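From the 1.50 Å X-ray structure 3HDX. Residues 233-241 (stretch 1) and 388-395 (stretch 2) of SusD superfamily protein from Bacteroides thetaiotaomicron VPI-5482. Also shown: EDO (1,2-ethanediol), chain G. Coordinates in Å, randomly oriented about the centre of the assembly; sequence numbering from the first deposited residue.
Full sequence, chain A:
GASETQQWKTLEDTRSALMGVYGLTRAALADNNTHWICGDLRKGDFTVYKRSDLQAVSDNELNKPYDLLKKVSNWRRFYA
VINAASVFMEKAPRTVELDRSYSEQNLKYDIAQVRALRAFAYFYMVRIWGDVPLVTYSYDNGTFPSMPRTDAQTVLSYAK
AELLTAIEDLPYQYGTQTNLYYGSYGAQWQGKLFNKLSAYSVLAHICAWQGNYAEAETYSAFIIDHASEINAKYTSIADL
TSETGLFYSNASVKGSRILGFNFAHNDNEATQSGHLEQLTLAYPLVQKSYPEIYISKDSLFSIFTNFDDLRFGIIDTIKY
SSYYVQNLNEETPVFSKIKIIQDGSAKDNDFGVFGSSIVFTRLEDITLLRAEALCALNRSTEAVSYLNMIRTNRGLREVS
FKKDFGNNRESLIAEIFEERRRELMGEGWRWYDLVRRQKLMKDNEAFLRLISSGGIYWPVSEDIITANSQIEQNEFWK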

# COMPACT_ATOMS: atom_id res chain seq x y z
N LYS A 233 4.69 -6.67 -14.86
CA LYS A 233 3.68 -7.20 -15.78
C LYS A 233 2.32 -7.24 -15.11
O LYS A 233 2.20 -7.02 -13.90
CB LYS A 233 4.07 -8.63 -16.17
CG LYS A 233 5.45 -8.75 -16.85
CD LYS A 233 5.87 -10.17 -17.14
CE LYS A 233 7.23 -10.23 -17.84
NZ LYS A 233 7.64 -11.65 -18.03
N TYR A 234 1.30 -7.53 -15.92
CA TYR A 234 -0.01 -7.86 -15.41
C TYR A 234 0.06 -9.33 -14.99
O TYR A 234 0.65 -10.19 -15.69
CB TYR A 234 -1.08 -7.63 -16.47
CG TYR A 234 -1.26 -6.16 -16.80
CD1 TYR A 234 -2.04 -5.32 -16.01
CD2 TYR A 234 -0.63 -5.59 -17.92
CE1 TYR A 234 -2.20 -3.99 -16.33
CE2 TYR A 234 -0.79 -4.25 -18.25
CZ TYR A 234 -1.60 -3.45 -17.44
OH TYR A 234 -1.71 -2.13 -17.75
N THR A 235 -0.55 -9.63 -13.87
CA THR A 235 -0.46 -10.94 -13.23
C THR A 235 -1.74 -11.75 -13.48
O THR A 235 -2.86 -11.23 -13.34
CB THR A 235 -0.16 -10.78 -11.71
OG1 THR A 235 1.03 -10.00 -11.51
CG2 THR A 235 -0.04 -12.12 -10.99
N SER A 236 -1.56 -13.01 -13.87
CA SER A 236 -2.68 -13.91 -14.03
C SER A 236 -3.28 -14.25 -12.67
O SER A 236 -2.62 -14.12 -11.60
CB SER A 236 -2.22 -15.21 -14.70
OG SER A 236 -1.40 -15.99 -13.82
N ILE A 237 -4.53 -14.70 -12.67
CA ILE A 237 -5.18 -15.06 -11.40
C ILE A 237 -4.39 -16.15 -10.64
O ILE A 237 -4.26 -16.07 -9.41
CB ILE A 237 -6.68 -15.41 -11.57
CG1 ILE A 237 -7.36 -15.50 -10.19
CG2 ILE A 237 -6.85 -16.71 -12.42
CD1 ILE A 237 -7.37 -14.19 -9.37
N ALA A 238 -3.87 -17.14 -11.37
CA ALA A 238 -3.09 -18.21 -10.74
C ALA A 238 -1.82 -17.64 -10.10
O ALA A 238 -1.50 -17.97 -8.96
CB ALA A 238 -2.73 -19.31 -11.74
N ASP A 239 -1.12 -16.79 -10.83
CA ASP A 239 0.14 -16.17 -10.30
C ASP A 239 -0.13 -15.16 -9.18
O ASP A 239 0.72 -14.96 -8.31
CB ASP A 239 0.96 -15.53 -11.42
CG ASP A 239 1.64 -16.56 -12.34
OD1 ASP A 239 1.77 -17.76 -11.97
OD2 ASP A 239 2.09 -16.17 -13.45
N LEU A 240 -1.31 -14.56 -9.17
CA LEU A 240 -1.62 -13.63 -8.11
C LEU A 240 -1.83 -14.34 -6.78
O LEU A 240 -1.41 -13.84 -5.75
CB LEU A 240 -2.88 -12.83 -8.45
CG LEU A 240 -3.39 -11.78 -7.47
CD1 LEU A 240 -2.33 -10.68 -7.23
CD2 LEU A 240 -4.71 -11.19 -7.97
N THR A 241 -2.45 -15.52 -6.84
CA THR A 241 -2.92 -16.22 -5.65
C THR A 241 -2.09 -17.43 -5.22
O THR A 241 -2.29 -17.94 -4.11
CB THR A 241 -4.39 -16.67 -5.90
OG1 THR A 241 -4.45 -17.57 -7.03
CG2 THR A 241 -5.29 -15.48 -6.12
C1 EDO G . -20.56 -7.66 -16.25
O1 EDO G . -19.35 -8.35 -15.85
C2 EDO G . -21.72 -8.61 -16.48
O2 EDO G . -22.02 -9.35 -15.29
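Stretch 2, residues 388-395: NMIRTNRG

The strongest link between the stretches is a forked hydrogen bond from the guanidinium of Arg 394 to the carbonyl oxygen of Thr 235. Arg 394 NH1 and Arg 394 NH2 each lie 2.9 Å from Thr 235 O, with N-H...O angles of 147° and 146°, and the oxygen sits at the guanidinium edge, near its plane. Arg 394 NH1 also donates to Asn 393 O, 3.0 Å away within stretch 2, which folds the side chain back against the preceding carbonyl. The CA-to-CB bond of Arg 394 points sideways, and the end of the side chain comes nearer to stretch 1.

Two waters extend this polar centre. One donates to Tyr 234 O (2.9 Å from the water O) and accepts from Asn 393 ND2 (3.1 Å); the other accepts from Ile 237 N and donates to Asn 393 O, its O lying 2.9 Å from each. Asn 393 ND2 is also 3.3 Å from Thr 235 O, but the angle is too poor for a hydrogen bond.

Stretch 2 arrives as a helix and bends through a type I turn from Arg 391 to Arg 394, closed by Arg 394 N to Arg 391 O at 2.9 Å. Stretch 1 runs as loop into a helix beginning at Ile 237, capped by Ser 236 OG, 3.1 Å from Asp 239 N. The CA atoms of Ser 236 and Asn 393 are 6.9 Å apart, those of Ile 237 and Arg 394 7.0 Å, so the chains run in the same sense here.

Ile 237 CA lies over one face of the Arg 394 guanidinium, and Leu 240 CD2 is 3.9 Å from Arg 394 NH2. Farther out, Tyr 234 CE1 meets Ile 390 CD1 obliquely at 3.9 Å, while Tyr 234 OH approaches the selenium, SE, of Met 389 at 3.8 Å.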

# COMPACT_ATOMS: atom_id res chain seq x y z
N ASN A 388 -11.01 -2.07 -19.12
CA ASN A 388 -11.09 -3.33 -19.86
C ASN A 388 -9.84 -4.20 -19.78
O ASN A 388 -9.96 -5.42 -19.81
CB ASN A 388 -11.50 -3.11 -21.33
CG ASN A 388 -12.99 -2.83 -21.49
OD1 ASN A 388 -13.80 -3.27 -20.65
ND2 ASN A 388 -13.36 -2.15 -22.56
N MSE A 389 -8.66 -3.57 -19.67
CA MSE A 389 -7.42 -4.33 -19.52
C MSE A 389 -7.47 -5.26 -18.32
O MSE A 389 -7.00 -6.43 -18.38
CB MSE A 389 -6.20 -3.43 -19.43
CG MSE A 389 -5.88 -2.72 -20.67
SE MSE A 389 -4.35 -1.56 -20.47
CE MSE A 389 -4.61 -0.61 -22.14
N ILE A 390 -8.02 -4.76 -17.22
CA ILE A 390 -8.14 -5.54 -16.00
C ILE A 390 -9.27 -6.57 -16.15
O ILE A 390 -9.07 -7.77 -15.87
CB ILE A 390 -8.37 -4.63 -14.79
CG1 ILE A 390 -7.26 -3.50 -14.73
CG2 ILE A 390 -8.57 -5.55 -13.55
CD1 ILE A 390 -5.86 -3.87 -14.94
N ARG A 391 -10.46 -6.11 -16.61
CA ARG A 391 -11.62 -7.01 -16.76
C ARG A 391 -11.31 -8.25 -17.60
O ARG A 391 -11.59 -9.39 -17.16
CB ARG A 391 -12.76 -6.27 -17.39
CG ARG A 391 -13.43 -5.24 -16.48
CD ARG A 391 -14.53 -4.51 -17.25
NE ARG A 391 -15.54 -5.44 -17.73
CZ ARG A 391 -16.62 -5.84 -17.04
NH1 ARG A 391 -16.88 -5.38 -15.80
NH2 ARG A 391 -17.44 -6.73 -17.59
N THR A 392 -10.69 -8.02 -18.75
CA THR A 392 -10.43 -9.12 -19.70
C THR A 392 -9.32 -10.07 -19.26
O THR A 392 -9.13 -11.12 -19.93
CB THR A 392 -10.18 -8.61 -21.13
OG1 THR A 392 -9.00 -7.82 -21.15
CG2 THR A 392 -11.39 -7.78 -21.62
N ASN A 393 -8.53 -9.72 -18.21
CA ASN A 393 -7.59 -10.67 -17.62
C ASN A 393 -8.20 -11.38 -16.40
O ASN A 393 -7.51 -12.13 -15.69
CB ASN A 393 -6.28 -10.02 -17.24
CG ASN A 393 -5.11 -11.01 -17.24
OD1 ASN A 393 -5.03 -11.93 -18.07
ND2 ASN A 393 -4.19 -10.81 -16.31
N ARG A 394 -9.49 -11.14 -16.15
CA ARG A 394 -10.22 -11.73 -15.03
C ARG A 394 -11.54 -12.37 -15.45
O ARG A 394 -12.48 -12.50 -14.64
CB ARG A 394 -10.47 -10.64 -13.97
CG ARG A 394 -9.19 -10.04 -13.37
CD ARG A 394 -8.47 -11.04 -12.53
NE ARG A 394 -7.25 -10.46 -11.98
CZ ARG A 394 -6.00 -10.73 -12.36
NH1 ARG A 394 -5.71 -11.56 -13.36
NH2 ARG A 394 -4.98 -10.15 -11.72
N GLY A 395 -11.58 -12.78 -16.71
CA GLY A 395 -12.73 -13.50 -17.27
C GLY A 395 -13.97 -12.70 -17.60
O GLY A 395 -14.98 -13.29 -18.00
O HOH W 1 -1.38 -11.69 -17.15
O HOH W 2 -5.86 -14.41 -15.22